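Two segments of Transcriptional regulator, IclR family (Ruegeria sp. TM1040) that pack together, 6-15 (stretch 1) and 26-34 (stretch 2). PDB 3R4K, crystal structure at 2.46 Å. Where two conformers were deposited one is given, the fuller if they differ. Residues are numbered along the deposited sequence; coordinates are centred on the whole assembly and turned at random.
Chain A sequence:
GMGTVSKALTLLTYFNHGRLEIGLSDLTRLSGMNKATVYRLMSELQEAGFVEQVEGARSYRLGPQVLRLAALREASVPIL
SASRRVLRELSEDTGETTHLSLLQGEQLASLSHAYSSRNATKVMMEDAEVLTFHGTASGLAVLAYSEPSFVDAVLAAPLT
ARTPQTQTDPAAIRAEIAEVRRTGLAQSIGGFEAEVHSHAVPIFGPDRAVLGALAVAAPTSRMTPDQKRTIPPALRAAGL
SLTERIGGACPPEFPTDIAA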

# COMPACT_ATOMS: atom_id res chain seq x y z
N SER A 6 -18.89 -2.31 15.04
CA SER A 6 -18.68 -0.86 14.94
C SER A 6 -17.79 -0.34 16.08
O SER A 6 -16.92 0.48 15.84
CB SER A 6 -20.02 -0.14 14.99
OG SER A 6 -20.72 -0.21 13.75
N LYS A 7 -18.03 -0.83 17.32
CA LYS A 7 -17.28 -0.47 18.53
C LYS A 7 -15.82 -0.86 18.40
O LYS A 7 -14.93 -0.05 18.69
CB LYS A 7 -17.89 -1.13 19.77
CG LYS A 7 -18.85 -0.25 20.54
CD LYS A 7 -19.75 -1.05 21.49
CE LYS A 7 -19.18 -1.20 22.86
NZ LYS A 7 -20.10 -1.93 23.77
N ALA A 8 -15.57 -2.11 17.93
CA ALA A 8 -14.23 -2.66 17.74
C ALA A 8 -13.46 -1.86 16.71
O ALA A 8 -12.30 -1.50 16.94
CB ALA A 8 -14.33 -4.11 17.32
N LEU A 9 -14.11 -1.52 15.58
CA LEU A 9 -13.46 -0.80 14.51
C LEU A 9 -13.19 0.66 14.87
O LEU A 9 -12.21 1.21 14.37
CB LEU A 9 -14.26 -0.92 13.20
CG LEU A 9 -14.42 -2.36 12.70
CD1 LEU A 9 -15.43 -2.44 11.58
CD2 LEU A 9 -13.05 -3.02 12.35
N THR A 10 -13.98 1.25 15.79
CA THR A 10 -13.78 2.62 16.28
C THR A 10 -12.45 2.71 17.05
O THR A 10 -11.78 3.73 16.97
CB THR A 10 -14.96 3.05 17.16
OG1 THR A 10 -16.15 3.03 16.38
CG2 THR A 10 -14.80 4.42 17.76
N LEU A 11 -12.08 1.62 17.77
CA LEU A 11 -10.84 1.57 18.55
C LEU A 11 -9.61 1.76 17.66
O LEU A 11 -8.65 2.42 18.09
CB LEU A 11 -10.73 0.24 19.35
CG LEU A 11 -11.73 0.05 20.51
CD1 LEU A 11 -11.65 -1.37 21.07
CD2 LEU A 11 -11.47 1.04 21.63
N LEU A 12 -9.67 1.26 16.40
CA LEU A 12 -8.59 1.35 15.42
C LEU A 12 -8.35 2.78 14.95
O LEU A 12 -7.23 3.10 14.53
CB LEU A 12 -8.88 0.46 14.19
CG LEU A 12 -8.98 -1.03 14.41
CD1 LEU A 12 -9.25 -1.72 13.12
CD2 LEU A 12 -7.72 -1.58 15.04
N THR A 13 -9.40 3.64 15.00
CA THR A 13 -9.33 5.03 14.55
C THR A 13 -8.41 5.89 15.44
O THR A 13 -7.93 6.93 14.98
CB THR A 13 -10.75 5.68 14.45
OG1 THR A 13 -11.27 5.98 15.75
CG2 THR A 13 -11.75 4.85 13.65
N TYR A 14 -8.16 5.46 16.69
CA TYR A 14 -7.34 6.19 17.64
C TYR A 14 -5.84 6.08 17.31
O TYR A 14 -5.06 6.92 17.77
CB TYR A 14 -7.64 5.73 19.08
CG TYR A 14 -9.07 6.04 19.46
CD1 TYR A 14 -9.53 7.35 19.52
CD2 TYR A 14 -9.99 5.02 19.69
CE1 TYR A 14 -10.85 7.65 19.83
CE2 TYR A 14 -11.31 5.30 20.01
CZ TYR A 14 -11.74 6.62 20.08
OH TYR A 14 -13.04 6.93 20.40
N PHE A 15 -5.45 5.07 16.51
CA PHE A 15 -4.09 4.90 16.03
C PHE A 15 -3.84 5.89 14.91
O PHE A 15 -4.70 6.04 14.03
CB PHE A 15 -3.86 3.47 15.53
CG PHE A 15 -3.77 2.45 16.62
CD1 PHE A 15 -2.58 2.23 17.29
CD2 PHE A 15 -4.88 1.68 16.96
CE1 PHE A 15 -2.50 1.27 18.31
CE2 PHE A 15 -4.80 0.72 17.97
CZ PHE A 15 -3.61 0.53 18.64
N ASP A 26 -5.17 3.92 28.29
CA ASP A 26 -5.32 5.08 27.40
C ASP A 26 -6.43 4.86 26.38
O ASP A 26 -7.13 5.81 26.05
CB ASP A 26 -4.00 5.41 26.71
CG ASP A 26 -3.13 6.26 27.59
OD1 ASP A 26 -3.36 7.49 27.65
OD2 ASP A 26 -2.28 5.68 28.32
N LEU A 27 -6.59 3.61 25.89
CA LEU A 27 -7.65 3.23 24.95
C LEU A 27 -9.01 3.33 25.62
O LEU A 27 -9.97 3.72 24.97
CB LEU A 27 -7.46 1.80 24.43
CG LEU A 27 -6.91 1.65 23.02
CD1 LEU A 27 -6.61 0.20 22.72
CD2 LEU A 27 -7.87 2.23 21.97
N THR A 28 -9.08 2.99 26.91
CA THR A 28 -10.30 3.04 27.72
C THR A 28 -10.72 4.52 27.85
O THR A 28 -11.90 4.82 27.66
CB THR A 28 -10.04 2.31 29.07
OG1 THR A 28 -9.81 0.92 28.81
CG2 THR A 28 -11.19 2.42 30.04
N ARG A 29 -9.75 5.43 28.13
CA ARG A 29 -9.99 6.87 28.29
C ARG A 29 -10.39 7.54 26.99
O ARG A 29 -11.31 8.36 26.99
CB ARG A 29 -8.75 7.57 28.87
CG ARG A 29 -8.62 7.40 30.39
CD ARG A 29 -7.44 8.16 30.97
NE ARG A 29 -6.15 7.52 30.70
CZ ARG A 29 -5.64 6.52 31.40
NH1 ARG A 29 -6.32 6.00 32.42
NH2 ARG A 29 -4.46 6.01 31.09
N LEU A 30 -9.71 7.19 25.88
CA LEU A 30 -9.99 7.78 24.56
C LEU A 30 -11.33 7.34 23.98
O LEU A 30 -12.00 8.14 23.32
CB LEU A 30 -8.88 7.40 23.55
CG LEU A 30 -7.55 8.13 23.65
CD1 LEU A 30 -6.46 7.33 22.97
CD2 LEU A 30 -7.62 9.52 23.02
N SER A 31 -11.70 6.06 24.17
CA SER A 31 -12.91 5.49 23.59
C SER A 31 -14.17 5.72 24.43
O SER A 31 -15.26 5.80 23.85
CB SER A 31 -12.73 3.99 23.37
OG SER A 31 -12.54 3.30 24.59
N GLY A 32 -14.03 5.78 25.74
CA GLY A 32 -15.17 5.96 26.63
C GLY A 32 -15.80 4.65 27.07
O GLY A 32 -16.76 4.65 27.85
N MSE A 33 -15.26 3.51 26.58
CA MSE A 33 -15.72 2.16 26.90
C MSE A 33 -15.05 1.64 28.18
O MSE A 33 -13.99 2.15 28.55
CB MSE A 33 -15.41 1.19 25.74
CG MSE A 33 -15.82 1.72 24.36
SE MSE A 33 -15.40 0.48 22.93
CE MSE A 33 -15.44 1.64 21.50
N ASN A 34 -15.63 0.61 28.84
CA ASN A 34 -15.03 -0.02 30.03
C ASN A 34 -13.75 -0.75 29.62
O ASN A 34 -13.66 -1.22 28.49
CB ASN A 34 -15.97 -1.01 30.76
CG ASN A 34 -17.44 -0.89 30.52
OD1 ASN A 34 -17.94 -1.03 29.38
ND2 ASN A 34 -18.17 -0.71 31.60

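Two helical segments of one chain pack here mainly through side chains, with no clear hydrogen bond between them. Stretch 1 enters already helical, from a helix that begins earlier in the chain, and a type I turn runs from Leu12 to Phe15; stretch 2 is the end of a helix, closing at Ser31. The backbones come nearest in the middle, where the CA atoms of Leu11 and Ser31 lie 6.7 Å apart, and together the two surfaces bury 440 Å².

Asp26 opens stretch 2 out of reach of stretch 1. Its OD2 lies 3.5 Å from Arg29 NH2, a salt bridge between residues about one helical turn apart that suits two charged residues on the exposed side of the helix.

Leu27 is the first residue to meet stretch 1. Its CA-to-CB bond points sideways, but the branched end reaches the other stretch: CD2 lies 3.8 Å from Leu11 CD2 and 4.2 Å from Tyr14 CD2. A leucine is apt here, being long enough to reach the partner and wholly apolar in a buried setting.

Leu30 points toward stretch 1 and lies over one face of the Tyr14 ring. Its CB is 4.2 Å from the centroid of that ring and 16° off the normal, a CH-pi contact in which a weakly polarised C-H meets the electron-rich face. Tyr14 OH lies 3.3 Å from Leu30 O.

Ser31 sits at the closest approach of the backbones, and its small side chain fits: CB lies 3.6 Å from Leu11 CD2 and 3.9 Å from Tyr14 CE2. The hydroxyl is satisfied within its own helix, Ser31 OG donating to Leu27 O at 2.6 Å. It also accepts a weak bond from Met33 N to Ser31 OG at 3.4 Å, tying the outgoing chain to the helix end.

Gly32 then leaves the helix with a positive phi of 89°. At these backbone angles a CB would be jammed against the carbonyl O of Ser31, so glycine suits the turn irrespective of stretch 1.

Beyond it Met33, present as selenomethionine, points toward stretch 1 and has the largest covered area of any residue in the contact. Its extended, unbranched chain carries CE to 3.3 Å from Lys7 O, 4.0 Å from Lys7 CG and 4.0 Å from Leu11 CD2. The aliphatic part of Lys7 thus serves as an apolar surface. Asn34, at the N-cap position of the next helix, makes no contact with stretch 1.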